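Local coordinates for protein glycoside hydrolase family 31 (Trueperella pyogenes, PDB 5I0F) that probably cleaves the cyclic sugar cycloalternan as a retaining family 31 glycoside hydrolase, passing through a covalent glycosyl-enzyme intermediate, at residues 582-588 and 628-632; 293-299 and 322-328; 319-323 and 619-623; 579-583 and 622-626. All coordinates share one frame. Residue numbers count along the deposited sequence, not the author numbering.

All four contacts lie on one flank of the TIM barrel, where helix 617-646 packs beside the last strand and the chain leading into the first two. Interactions 1, 3 and 4 use successive, partly overlapping turns of that helix (3 and 4 share A622 and R623); interactions 1 and 4 also share A582 and T583. Interaction 2 pairs the first two barrel strands; it touches interaction 1 through R629 NE and F295 O, 2.8 Å apart, and overlaps interaction 3 at I322 and P323. Interactions 1, 2 and 4 are buried, interaction 3 partly exposed. Chemistry follows place: backbone ladder in 2, buried arginine gripping carbonyls in 1, aromatic and methyl packing in 4, watered salt-bridge network in 3.

Interaction 1 of 4, residues 582-588 and 628-632; sequences ATFMPIM and VREAL
At the last alpha-to-beta turn of a TIM barrel, one arginine from the neighbouring helix donates hydrogen bonds to the carbonyls of the turn. Segment 582-588 runs from the end of helix 572-583 through a bend at F584 (phi/psi -112/39) and P586 (-61/-48), then extends toward strand 587-590; 628-632 is fully helical. The backbones come closest at T583 and R629, with CA atoms 5.6 Å apart. R629 is the most deeply engaged residue; its side chain (chi1 to chi3 t, p, t, with chi4 -172°) reaches into the turn, where NH1 donates to T583 O (2.8 Å) and M585 O (2.7 Å) and NH2 to P586 O (2.8 Å). A long side chain with several donors suits this bend, and NE adds a bond to F295 O near the first barrel strand. T583 packs its CG2 methyl 3.7 Å from V628 CG1, while its hydroxyl bonds back to F579. Over the flat F584 ring (m) sits L632 CD1, 4.2 Å from the centroid, in a CH-pi contact. M588, extended through three t torsions, brings SD to 3.6 Å from R629 CG, and a water bridges M588 N (3.0 Å) and R629 NH2 (2.9 Å).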
loop_
_atom_site.group_PDB
_atom_site.type_symbol
_atom_site.label_atom_id
_atom_site.label_comp_id
_atom_site.label_asym_id
_atom_site.label_seq_id
_atom_site.Cartn_x
_atom_site.Cartn_y
_atom_site.Cartn_z
ATOM N N ALA A 582 14.801 -12.098 -6.948
ATOM C CA ALA A 582 14.920 -11.262 -5.763
ATOM C C ALA A 582 16.363 -10.846 -5.497
ATOM O O ALA A 582 16.605 -9.768 -4.939
ATOM C CB ALA A 582 14.326 -11.973 -4.541
ATOM N N THR A 583 17.313 -11.689 -5.912
ATOM C CA THR A 583 18.745 -11.404 -5.805
ATOM C C THR A 583 19.148 -10.122 -6.553
ATOM O O THR A 583 20.118 -9.450 -6.171
ATOM C CB THR A 583 19.554 -12.638 -6.287
ATOM O OG1 THR A 583 19.226 -13.748 -5.456
ATOM C CG2 THR A 583 21.056 -12.437 -6.234
ATOM N N PHE A 584 18.419 -9.789 -7.619
ATOM C CA PHE A 584 18.686 -8.609 -8.434
ATOM C C PHE A 584 17.589 -7.536 -8.301
ATOM O O PHE A 584 17.241 -6.888 -9.292
ATOM C CB PHE A 584 18.852 -9.026 -9.907
ATOM C CG PHE A 584 20.059 -9.883 -10.137
ATOM C CD1 PHE A 584 19.998 -11.257 -9.977
ATOM C CD2 PHE A 584 21.274 -9.300 -10.441
ATOM C CE1 PHE A 584 21.132 -12.036 -10.151
ATOM C CE2 PHE A 584 22.416 -10.079 -10.626
ATOM C CZ PHE A 584 22.339 -11.446 -10.477
ATOM N N MET A 585 17.085 -7.352 -7.081
ATOM C CA MET A 585 16.158 -6.290 -6.726
ATOM C C MET A 585 16.659 -5.523 -5.517
ATOM O O MET A 585 17.577 -5.991 -4.837
ATOM C CB MET A 585 14.760 -6.871 -6.476
ATOM C CG MET A 585 14.127 -7.427 -7.746
ATOM S SD MET A 585 12.582 -8.339 -7.506
ATOM C CE MET A 585 12.334 -9.038 -9.128
ATOM N N PRO A 586 16.076 -4.328 -5.242
ATOM C CA PRO A 586 16.687 -3.472 -4.200
ATOM C C PRO A 586 16.733 -4.097 -2.793
ATOM O O PRO A 586 17.805 -4.141 -2.198
ATOM C CB PRO A 586 15.832 -2.197 -4.241
ATOM C CG PRO A 586 15.254 -2.185 -5.637
ATOM C CD PRO A 586 14.996 -3.623 -5.961
ATOM N N ILE A 587 15.602 -4.657 -2.336
ATOM C CA ILE A 587 15.515 -5.334 -1.044
ATOM C C ILE A 587 15.119 -6.781 -1.280
ATOM O O ILE A 587 14.112 -7.065 -1.953
ATOM C CB ILE A 587 14.507 -4.672 -0.095
ATOM C CG1 ILE A 587 14.803 -3.170 0.063
ATOM C CG2 ILE A 587 14.458 -5.386 1.242
ATOM C CD1 ILE A 587 16.126 -2.843 0.692
ATOM N N MET A 588 15.956 -7.677 -0.763
ATOM C CA MET A 588 15.810 -9.121 -0.931
ATOM C C MET A 588 15.352 -9.725 0.396
ATOM O O MET A 588 16.083 -9.660 1.397
ATOM C CB MET A 588 17.150 -9.726 -1.367
ATOM C CG MET A 588 17.088 -11.225 -1.588
ATOM S SD MET A 588 18.740 -11.901 -1.857
ATOM C CE MET A 588 18.276 -13.562 -2.344
ATOM N N VAL A 628 25.871 -14.669 -4.652
ATOM C CA VAL A 628 25.713 -13.653 -5.673
ATOM C C VAL A 628 25.266 -12.321 -5.039
ATOM O O VAL A 628 25.839 -11.231 -5.334
ATOM C CB VAL A 628 24.740 -14.113 -6.791
ATOM C CG1 VAL A 628 24.432 -12.974 -7.750
ATOM C CG2 VAL A 628 25.339 -15.302 -7.565
ATOM N N ARG A 629 24.293 -12.412 -4.136
ATOM C CA ARG A 629 23.796 -11.224 -3.453
ATOM C C ARG A 629 24.925 -10.508 -2.690
ATOM O O ARG A 629 25.060 -9.267 -2.775
ATOM C CB ARG A 629 22.656 -11.569 -2.523
ATOM C CG ARG A 629 22.017 -10.368 -1.827
ATOM C CD ARG A 629 21.375 -9.439 -2.833
ATOM N NE ARG A 629 20.641 -8.333 -2.203
ATOM C CZ ARG A 629 19.869 -7.463 -2.850
ATOM N NH1 ARG A 629 19.646 -7.571 -4.149
ATOM N NH2 ARG A 629 19.265 -6.492 -2.178
ATOM N N GLU A 630 25.763 -11.287 -1.996
ATOM C CA GLU A 630 26.879 -10.710 -1.256
ATOM C C GLU A 630 27.850 -10.011 -2.203
ATOM O O GLU A 630 28.259 -8.887 -1.928
ATOM C CB GLU A 630 27.605 -11.766 -0.396
ATOM C CG GLU A 630 26.750 -12.299 0.759
ATOM C CD GLU A 630 26.459 -11.242 1.806
ATOM O OE1 GLU A 630 27.372 -10.942 2.592
ATOM O OE2 GLU A 630 25.316 -10.700 1.855
ATOM N N ALA A 631 28.190 -10.667 -3.318
ATOM C CA ALA A 631 29.055 -10.072 -4.347
ATOM C C ALA A 631 28.476 -8.798 -4.983
ATOM O O ALA A 631 29.239 -7.935 -5.433
ATOM C CB ALA A 631 29.359 -11.090 -5.445
ATOM N N LEU A 632 27.142 -8.696 -5.037
ATOM C CA LEU A 632 26.473 -7.499 -5.535
ATOM C C LEU A 632 26.474 -6.338 -4.570
ATOM O O LEU A 632 26.160 -5.232 -4.981
ATOM C CB LEU A 632 25.008 -7.782 -5.879
ATOM C CG LEU A 632 24.698 -8.519 -7.154
ATOM C CD1 LEU A 632 23.204 -8.883 -7.124
ATOM C CD2 LEU A 632 25.036 -7.680 -8.382
HETATM O O HOH W 1 18.369 -6.620 0.610
#

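Interaction 2 of 4, residues 293-299 and 322-328; sequences WIFGLWA and IPVSVVV
V326 lays its CG2 methyl over the indole of W298, 3.7 Å from the centroid of the five-membered ring and 14° off its normal, and the same methyl meets the edge of W293 at CE3 (3.6 Å). W298 (chi1 m, chi2 45°) is held by NE1 donating to I294 O at 2.9 Å. The side chains rise from two parallel strands, 297-299 and 326-328, their axes 4.7 Å apart at 27°, with W298 opposite V326 and A299 opposite V327. With helix 307-320 between them they form the first beta-alpha-beta unit of the TIM barrel. A299 N donates to V326 O (2.8 Å) and V328 N to A299 O (2.9 Å); L297 O accepts S325 N (2.9 Å) and, weakly, V326 N (3.4 Å). Small A299 leaves space for V324 CG1, 4.0 Å from its CB. After the 3-10 turn 293-295, side-chainless G296 lets S325 OG come within 3.1 Å of its CA, where a CB would clash. S325 (p) thus donates OG to W293 O at 2.7 Å.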
loop_
_atom_site.group_PDB
_atom_site.type_symbol
_atom_site.label_atom_id
_atom_site.label_comp_id
_atom_site.label_asym_id
_atom_site.label_seq_id
_atom_site.Cartn_x
_atom_site.Cartn_y
_atom_site.Cartn_z
ATOM N N TRP A 293 23.896 -2.454 5.214
ATOM C CA TRP A 293 23.291 -3.717 5.678
ATOM C C TRP A 293 21.864 -3.957 5.181
ATOM O O TRP A 293 21.410 -5.103 5.226
ATOM C CB TRP A 293 23.366 -3.891 7.209
ATOM C CG TRP A 293 22.797 -2.754 8.084
ATOM C CD1 TRP A 293 23.522 -1.762 8.694
ATOM C CD2 TRP A 293 21.432 -2.544 8.472
ATOM N NE1 TRP A 293 22.688 -0.950 9.426
ATOM C CE2 TRP A 293 21.402 -1.391 9.294
ATOM C CE3 TRP A 293 20.230 -3.215 8.212
ATOM C CZ2 TRP A 293 20.228 -0.908 9.864
ATOM C CZ3 TRP A 293 19.047 -2.721 8.788
ATOM C CH2 TRP A 293 19.062 -1.573 9.595
ATOM N N ILE A 294 21.166 -2.929 4.681
ATOM C CA ILE A 294 19.851 -3.169 4.074
ATOM C C ILE A 294 19.909 -4.058 2.822
ATOM O O ILE A 294 18.894 -4.630 2.438
ATOM C CB ILE A 294 19.026 -1.891 3.790
ATOM C CG1 ILE A 294 19.649 -1.022 2.703
ATOM C CG2 ILE A 294 18.796 -1.101 5.083
ATOM C CD1 ILE A 294 18.679 -0.103 2.011
ATOM N N PHE A 295 21.098 -4.214 2.227
ATOM C CA PHE A 295 21.251 -4.942 0.975
ATOM C C PHE A 295 21.577 -6.418 1.091
ATOM O O PHE A 295 21.681 -7.103 0.061
ATOM C CB PHE A 295 22.283 -4.241 0.096
ATOM C CG PHE A 295 21.841 -2.888 -0.364
ATOM C CD1 PHE A 295 20.712 -2.752 -1.152
ATOM C CD2 PHE A 295 22.562 -1.766 -0.045
ATOM C CE1 PHE A 295 20.300 -1.500 -1.585
ATOM C CE2 PHE A 295 22.159 -0.503 -0.478
ATOM C CZ PHE A 295 21.024 -0.376 -1.237
ATOM N N GLY A 296 21.742 -6.927 2.315
ATOM C CA GLY A 296 21.877 -8.382 2.505
ATOM C C GLY A 296 20.512 -9.073 2.520
ATOM O O GLY A 296 19.482 -8.435 2.358
ATOM N N LEU A 297 20.484 -10.382 2.711
ATOM C CA LEU A 297 19.199 -11.092 2.784
ATOM C C LEU A 297 18.452 -10.748 4.082
ATOM O O LEU A 297 19.040 -10.751 5.188
ATOM C CB LEU A 297 19.420 -12.601 2.676
ATOM C CG LEU A 297 18.183 -13.498 2.759
ATOM C CD1 LEU A 297 17.206 -13.160 1.657
ATOM C CD2 LEU A 297 18.612 -14.952 2.662
ATOM N N TRP A 298 17.168 -10.442 3.936
ATOM C CA TRP A 298 16.269 -10.236 5.065
ATOM C C TRP A 298 15.517 -11.547 5.342
ATOM O O TRP A 298 14.881 -12.093 4.429
ATOM C CB TRP A 298 15.230 -9.163 4.766
ATOM C CG TRP A 298 15.739 -7.759 4.682
ATOM C CD1 TRP A 298 16.861 -7.315 4.038
ATOM C CD2 TRP A 298 15.124 -6.614 5.260
ATOM N NE1 TRP A 298 16.987 -5.955 4.183
ATOM C CE2 TRP A 298 15.929 -5.497 4.933
ATOM C CE3 TRP A 298 13.967 -6.422 6.016
ATOM C CZ2 TRP A 298 15.621 -4.200 5.357
ATOM C CZ3 TRP A 298 13.642 -5.122 6.436
ATOM C CH2 TRP A 298 14.463 -4.028 6.096
ATOM N N ALA A 299 15.580 -12.018 6.583
ATOM C CA ALA A 299 14.841 -13.218 7.027
ATOM C C ALA A 299 13.613 -12.806 7.839
ATOM O O ALA A 299 13.715 -11.956 8.712
ATOM C CB ALA A 299 15.744 -14.046 7.884
ATOM N N ILE A 322 24.246 -19.502 4.487
ATOM C CA ILE A 322 23.326 -18.615 3.776
ATOM C C ILE A 322 23.205 -17.389 4.678
ATOM O O ILE A 322 22.379 -17.375 5.576
ATOM C CB ILE A 322 21.955 -19.310 3.499
ATOM C CG1 ILE A 322 22.186 -20.521 2.588
ATOM C CG2 ILE A 322 20.967 -18.362 2.829
ATOM C CD1 ILE A 322 21.068 -21.542 2.583
ATOM N N PRO A 323 24.103 -16.404 4.500
ATOM C CA PRO A 323 24.123 -15.294 5.443
ATOM C C PRO A 323 22.884 -14.410 5.340
ATOM O O PRO A 323 22.295 -14.251 4.247
ATOM C CB PRO A 323 25.391 -14.506 5.064
ATOM C CG PRO A 323 25.698 -14.928 3.659
ATOM C CD PRO A 323 25.223 -16.342 3.531
ATOM N N VAL A 324 22.498 -13.862 6.480
ATOM C CA VAL A 324 21.413 -12.900 6.555
ATOM C C VAL A 324 21.967 -11.628 7.153
ATOM O O VAL A 324 22.867 -11.685 8.013
ATOM C CB VAL A 324 20.202 -13.428 7.352
ATOM C CG1 VAL A 324 19.463 -14.465 6.545
ATOM C CG2 VAL A 324 20.597 -14.050 8.677
ATOM N N SER A 325 21.469 -10.489 6.680
ATOM C CA SER A 325 21.816 -9.189 7.264
ATOM C C SER A 325 20.754 -8.594 8.192
ATOM O O SER A 325 21.065 -7.730 9.001
ATOM C CB SER A 325 22.247 -8.191 6.171
ATOM O OG SER A 325 21.126 -7.748 5.417
ATOM N N VAL A 326 19.522 -9.075 8.095
ATOM C CA VAL A 326 18.386 -8.493 8.829
ATOM C C VAL A 326 17.435 -9.629 9.201
ATOM O O VAL A 326 17.137 -10.503 8.370
ATOM C CB VAL A 326 17.590 -7.454 7.984
ATOM C CG1 VAL A 326 16.411 -6.888 8.780
ATOM C CG2 VAL A 326 18.466 -6.299 7.522
ATOM N N VAL A 327 16.944 -9.592 10.434
ATOM C CA VAL A 327 15.826 -10.435 10.844
ATOM C C VAL A 327 14.677 -9.543 11.276
ATOM O O VAL A 327 14.875 -8.601 12.058
ATOM C CB VAL A 327 16.218 -11.474 11.920
ATOM C CG1 VAL A 327 16.718 -10.829 13.208
ATOM C CG2 VAL A 327 15.042 -12.432 12.182
ATOM N N VAL A 328 13.504 -9.777 10.688
ATOM C CA VAL A 328 12.263 -9.131 11.110
ATOM C C VAL A 328 11.538 -10.076 12.070
ATOM O O VAL A 328 11.405 -11.269 11.779
ATOM C CB VAL A 328 11.357 -8.825 9.881
ATOM C CG1 VAL A 328 10.091 -8.090 10.313
ATOM C CG2 VAL A 328 12.138 -8.006 8.851
HETATM O O HOH W 2 22.954 -11.659 3.286
#

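Interaction 3 of 4, residues 319-323 and 619-623; sequences NEGIP and IDLAR
I619 (chi1 m, chi2 t) starts the contact on one turn of helix 617-646, its CG2 methyl packing 4.0 Å from I322 CD1 and 3.6 Å from E320 OE1, beside that carboxylate. D620, exposed and three residues before R623 on the same helix, turns its OD1 to R623 NH1 at 2.6 Å, a salt bridge within the helix. A622 is small enough to let the end of I322 settle against the helix: its CB is 4.0 Å from I322 CD1. R623 closes the segment. R623 CA and I322 CA are 5.2 Å apart, R623 CG packs 3.6 Å from I322 CG1, and the bent arginine chain (m, t, m) carries R623 NH2 to two acceptors of one residue, E320 O and E320 OE1, both at 2.8 Å. With the D620 bridge, the E320 OE1 bond makes a three-residue salt-bridge network centred on R623. The carbonyl is available because helix 307-320 ends here: G321, at phi/psi 64/37, completes a Schellman motif, a conformation that favours glycine. One water joins G321 O and R623 O, 2.8 Å from each. The C-terminal end of the first barrel helix is thereby fastened to helix 617-646, with W607 of helix 606-613 packing against E320, I322 and I619, and the chain beyond I322 leading into strand 326-329.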
loop_
_atom_site.group_PDB
_atom_site.type_symbol
_atom_site.label_atom_id
_atom_site.label_comp_id
_atom_site.label_asym_id
_atom_site.label_seq_id
_atom_site.Cartn_x
_atom_site.Cartn_y
_atom_site.Cartn_z
ATOM N N ASN A 319 24.794 -22.122 9.927
ATOM C CA ASN A 319 25.256 -23.497 9.661
ATOM C C ASN A 319 25.124 -23.894 8.206
ATOM O O ASN A 319 25.929 -24.675 7.715
ATOM C CB ASN A 319 24.530 -24.494 10.543
ATOM C CG ASN A 319 24.935 -24.369 11.987
ATOM O OD1 ASN A 319 26.082 -24.030 12.298
ATOM N ND2 ASN A 319 24.011 -24.633 12.879
ATOM N N GLU A 320 24.121 -23.351 7.519
ATOM C CA GLU A 320 23.958 -23.616 6.095
ATOM C C GLU A 320 24.834 -22.725 5.185
ATOM O O GLU A 320 24.854 -22.931 3.988
ATOM C CB GLU A 320 22.476 -23.523 5.692
ATOM C CG GLU A 320 21.561 -24.564 6.346
ATOM C CD GLU A 320 21.763 -25.994 5.851
ATOM O OE1 GLU A 320 22.536 -26.235 4.902
ATOM O OE2 GLU A 320 21.106 -26.895 6.413
ATOM N N GLY A 321 25.538 -21.741 5.733
ATOM C CA GLY A 321 26.282 -20.779 4.900
ATOM C C GLY A 321 25.425 -19.906 3.993
ATOM O O GLY A 321 25.821 -19.611 2.868
ATOM N N ILE A 322 24.246 -19.502 4.487
ATOM C CA ILE A 322 23.326 -18.615 3.776
ATOM C C ILE A 322 23.205 -17.389 4.678
ATOM O O ILE A 322 22.379 -17.375 5.576
ATOM C CB ILE A 322 21.955 -19.310 3.499
ATOM C CG1 ILE A 322 22.186 -20.521 2.588
ATOM C CG2 ILE A 322 20.967 -18.362 2.829
ATOM C CD1 ILE A 322 21.068 -21.542 2.583
ATOM N N PRO A 323 24.103 -16.404 4.500
ATOM C CA PRO A 323 24.123 -15.294 5.443
ATOM C C PRO A 323 22.884 -14.410 5.340
ATOM O O PRO A 323 22.295 -14.251 4.247
ATOM C CB PRO A 323 25.391 -14.506 5.064
ATOM C CG PRO A 323 25.698 -14.928 3.659
ATOM C CD PRO A 323 25.223 -16.342 3.531
ATOM N N ILE A 619 18.392 -25.754 -1.144
ATOM C CA ILE A 619 19.316 -25.189 -0.145
ATOM C C ILE A 619 20.614 -24.749 -0.858
ATOM O O ILE A 619 21.056 -23.619 -0.666
ATOM C CB ILE A 619 19.580 -26.131 1.057
ATOM C CG1 ILE A 619 18.254 -26.558 1.714
ATOM C CG2 ILE A 619 20.419 -25.417 2.105
ATOM C CD1 ILE A 619 18.418 -27.547 2.843
ATOM N N ASP A 620 21.168 -25.613 -1.711
ATOM C CA ASP A 620 22.354 -25.257 -2.524
ATOM C C ASP A 620 22.068 -24.049 -3.418
ATOM O O ASP A 620 22.916 -23.178 -3.571
ATOM C CB ASP A 620 22.824 -26.426 -3.406
ATOM C CG ASP A 620 23.702 -27.442 -2.662
ATOM O OD1 ASP A 620 24.086 -27.271 -1.472
ATOM O OD2 ASP A 620 24.051 -28.458 -3.302
ATOM N N LEU A 621 20.864 -23.988 -3.993
ATOM C CA LEU A 621 20.476 -22.822 -4.806
ATOM C C LEU A 621 20.455 -21.527 -3.998
ATOM O O LEU A 621 20.914 -20.503 -4.481
ATOM C CB LEU A 621 19.112 -23.031 -5.467
ATOM C CG LEU A 621 19.015 -22.548 -6.905
ATOM C CD1 LEU A 621 19.955 -23.377 -7.818
ATOM C CD2 LEU A 621 17.578 -22.623 -7.419
ATOM N N ALA A 622 19.912 -21.570 -2.786
ATOM C CA ALA A 622 19.905 -20.403 -1.924
ATOM C C ALA A 622 21.324 -19.977 -1.521
ATOM O O ALA A 622 21.618 -18.779 -1.477
ATOM C CB ALA A 622 19.054 -20.645 -0.696
ATOM N N ARG A 623 22.201 -20.958 -1.262
ATOM C CA ARG A 623 23.623 -20.678 -1.024
ATOM C C ARG A 623 24.224 -19.922 -2.207
ATOM O O ARG A 623 24.850 -18.874 -2.022
ATOM C CB ARG A 623 24.432 -21.977 -0.766
ATOM C CG ARG A 623 24.531 -22.418 0.688
ATOM C CD ARG A 623 25.535 -23.570 0.893
ATOM N NE ARG A 623 24.930 -24.879 0.607
ATOM C CZ ARG A 623 24.171 -25.593 1.446
ATOM N NH1 ARG A 623 23.680 -26.772 1.059
ATOM N NH2 ARG A 623 23.894 -25.173 2.671
HETATM O O HOH W 3 22.304 -28.751 3.437
HETATM O O HOH W 4 25.585 -18.004 0.557
#

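Interaction 4 of 4, residues 579-583 and 622-626; sequences FAAAT and ARHYT
The F579 ring, swung out in the t rotamer (chi1 -160°), forms the bump on helix 572-583 that fits against the shallow surface left by A622 on helix 617-646. A622 CB lies over one face of the ring, 4.2 Å from its centroid, while Y625 CB, 3.6 Å from F579 CD1, and T626 OG1, 3.6 Å from F579 CZ, meet its edge. The small methyl of A622 lets the ring lie close. The second bump comes from helix 617-646: Y625 (chi1 m, chi2 -64°) lays its ring over A580, whose CB sits 3.6 Å from the ring centroid. Alanine is again the hollow, so each helix supplies one aromatic ring and one methyl. The two helical segments run nearly parallel, 11° between directions and 9.8 Å between axes, with A580 and Y625 CA atoms 6.3 Å apart. They pack side by side on the outside of the TIM barrel, F579 reaching M588 of the last strand. Both threonine hydroxyls bond back one turn, T583 OG1 to F579 O and T626 OG1 to A622 O, each at 2.9 Å, and Y625 OH finds W720 O. With these polar groups satisfied, the interface relies on CH-pi and van der Waals contact, and therefore on close fit.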
loop_
_atom_site.group_PDB
_atom_site.type_symbol
_atom_site.label_atom_id
_atom_site.label_comp_id
_atom_site.label_asym_id
_atom_site.label_seq_id
_atom_site.Cartn_x
_atom_site.Cartn_y
_atom_site.Cartn_z
ATOM N N PHE A 579 13.620 -16.612 -6.060
ATOM C CA PHE A 579 14.820 -16.349 -5.249
ATOM C C PHE A 579 15.908 -15.711 -6.139
ATOM O O PHE A 579 16.553 -14.738 -5.742
ATOM C CB PHE A 579 15.303 -17.631 -4.555
ATOM C CG PHE A 579 16.213 -17.404 -3.362
ATOM C CD1 PHE A 579 17.557 -17.106 -3.532
ATOM C CD2 PHE A 579 15.726 -17.551 -2.067
ATOM C CE1 PHE A 579 18.396 -16.928 -2.440
ATOM C CE2 PHE A 579 16.560 -17.381 -0.962
ATOM C CZ PHE A 579 17.895 -17.048 -1.145
ATOM N N ALA A 580 16.076 -16.239 -7.356
ATOM C CA ALA A 580 17.038 -15.681 -8.327
ATOM C C ALA A 580 16.673 -14.238 -8.697
ATOM O O ALA A 580 17.525 -13.340 -8.711
ATOM C CB ALA A 580 17.111 -16.565 -9.566
ATOM N N ALA A 581 15.392 -13.992 -8.948
ATOM C CA ALA A 581 14.957 -12.652 -9.297
ATOM C C ALA A 581 15.181 -11.677 -8.165
ATOM O O ALA A 581 15.666 -10.553 -8.413
ATOM C CB ALA A 581 13.493 -12.642 -9.707
ATOM N N ALA A 582 14.801 -12.098 -6.948
ATOM C CA ALA A 582 14.920 -11.262 -5.763
ATOM C C ALA A 582 16.363 -10.846 -5.497
ATOM O O ALA A 582 16.605 -9.768 -4.939
ATOM C CB ALA A 582 14.326 -11.973 -4.541
ATOM N N THR A 583 17.313 -11.689 -5.912
ATOM C CA THR A 583 18.745 -11.404 -5.805
ATOM C C THR A 583 19.148 -10.122 -6.553
ATOM O O THR A 583 20.118 -9.450 -6.171
ATOM C CB THR A 583 19.554 -12.638 -6.287
ATOM O OG1 THR A 583 19.226 -13.748 -5.456
ATOM C CG2 THR A 583 21.056 -12.437 -6.234
ATOM N N ALA A 622 19.912 -21.570 -2.786
ATOM C CA ALA A 622 19.905 -20.403 -1.924
ATOM C C ALA A 622 21.324 -19.977 -1.521
ATOM O O ALA A 622 21.618 -18.779 -1.477
ATOM C CB ALA A 622 19.054 -20.645 -0.696
ATOM N N ARG A 623 22.201 -20.958 -1.262
ATOM C CA ARG A 623 23.623 -20.678 -1.024
ATOM C C ARG A 623 24.224 -19.922 -2.207
ATOM O O ARG A 623 24.850 -18.874 -2.022
ATOM C CB ARG A 623 24.432 -21.977 -0.766
ATOM C CG ARG A 623 24.531 -22.418 0.688
ATOM C CD ARG A 623 25.535 -23.570 0.893
ATOM N NE ARG A 623 24.930 -24.879 0.607
ATOM C CZ ARG A 623 24.171 -25.593 1.446
ATOM N NH1 ARG A 623 23.680 -26.772 1.059
ATOM N NH2 ARG A 623 23.894 -25.173 2.671
ATOM N N HIS A 624 24.016 -20.465 -3.412
ATOM C CA HIS A 624 24.505 -19.874 -4.668
ATOM C C HIS A 624 24.034 -18.427 -4.857
ATOM O O HIS A 624 24.846 -17.516 -5.046
ATOM C CB HIS A 624 24.076 -20.771 -5.851
ATOM C CG HIS A 624 24.199 -20.139 -7.201
ATOM N ND1 HIS A 624 25.411 -19.809 -7.767
ATOM C CD2 HIS A 624 23.257 -19.824 -8.121
ATOM C CE1 HIS A 624 25.211 -19.285 -8.964
ATOM N NE2 HIS A 624 23.910 -19.289 -9.207
ATOM N N TYR A 625 22.726 -18.209 -4.805
ATOM C CA TYR A 625 22.204 -16.854 -4.995
ATOM C C TYR A 625 22.543 -15.897 -3.843
ATOM O O TYR A 625 22.709 -14.691 -4.090
ATOM C CB TYR A 625 20.704 -16.881 -5.315
ATOM C CG TYR A 625 20.446 -17.340 -6.743
ATOM C CD1 TYR A 625 20.898 -16.575 -7.843
ATOM C CD2 TYR A 625 19.767 -18.517 -7.000
ATOM C CE1 TYR A 625 20.656 -16.973 -9.157
ATOM C CE2 TYR A 625 19.532 -18.934 -8.308
ATOM C CZ TYR A 625 19.999 -18.179 -9.385
ATOM O OH TYR A 625 19.740 -18.605 -10.680
ATOM N N THR A 626 22.684 -16.401 -2.617
ATOM C CA THR A 626 23.098 -15.523 -1.516
ATOM C C THR A 626 24.575 -15.135 -1.663
ATOM O O THR A 626 24.922 -13.999 -1.353
ATOM C CB THR A 626 22.684 -16.030 -0.116
ATOM O OG1 THR A 626 21.264 -16.261 -0.085
ATOM C CG2 THR A 626 22.952 -14.995 0.943
#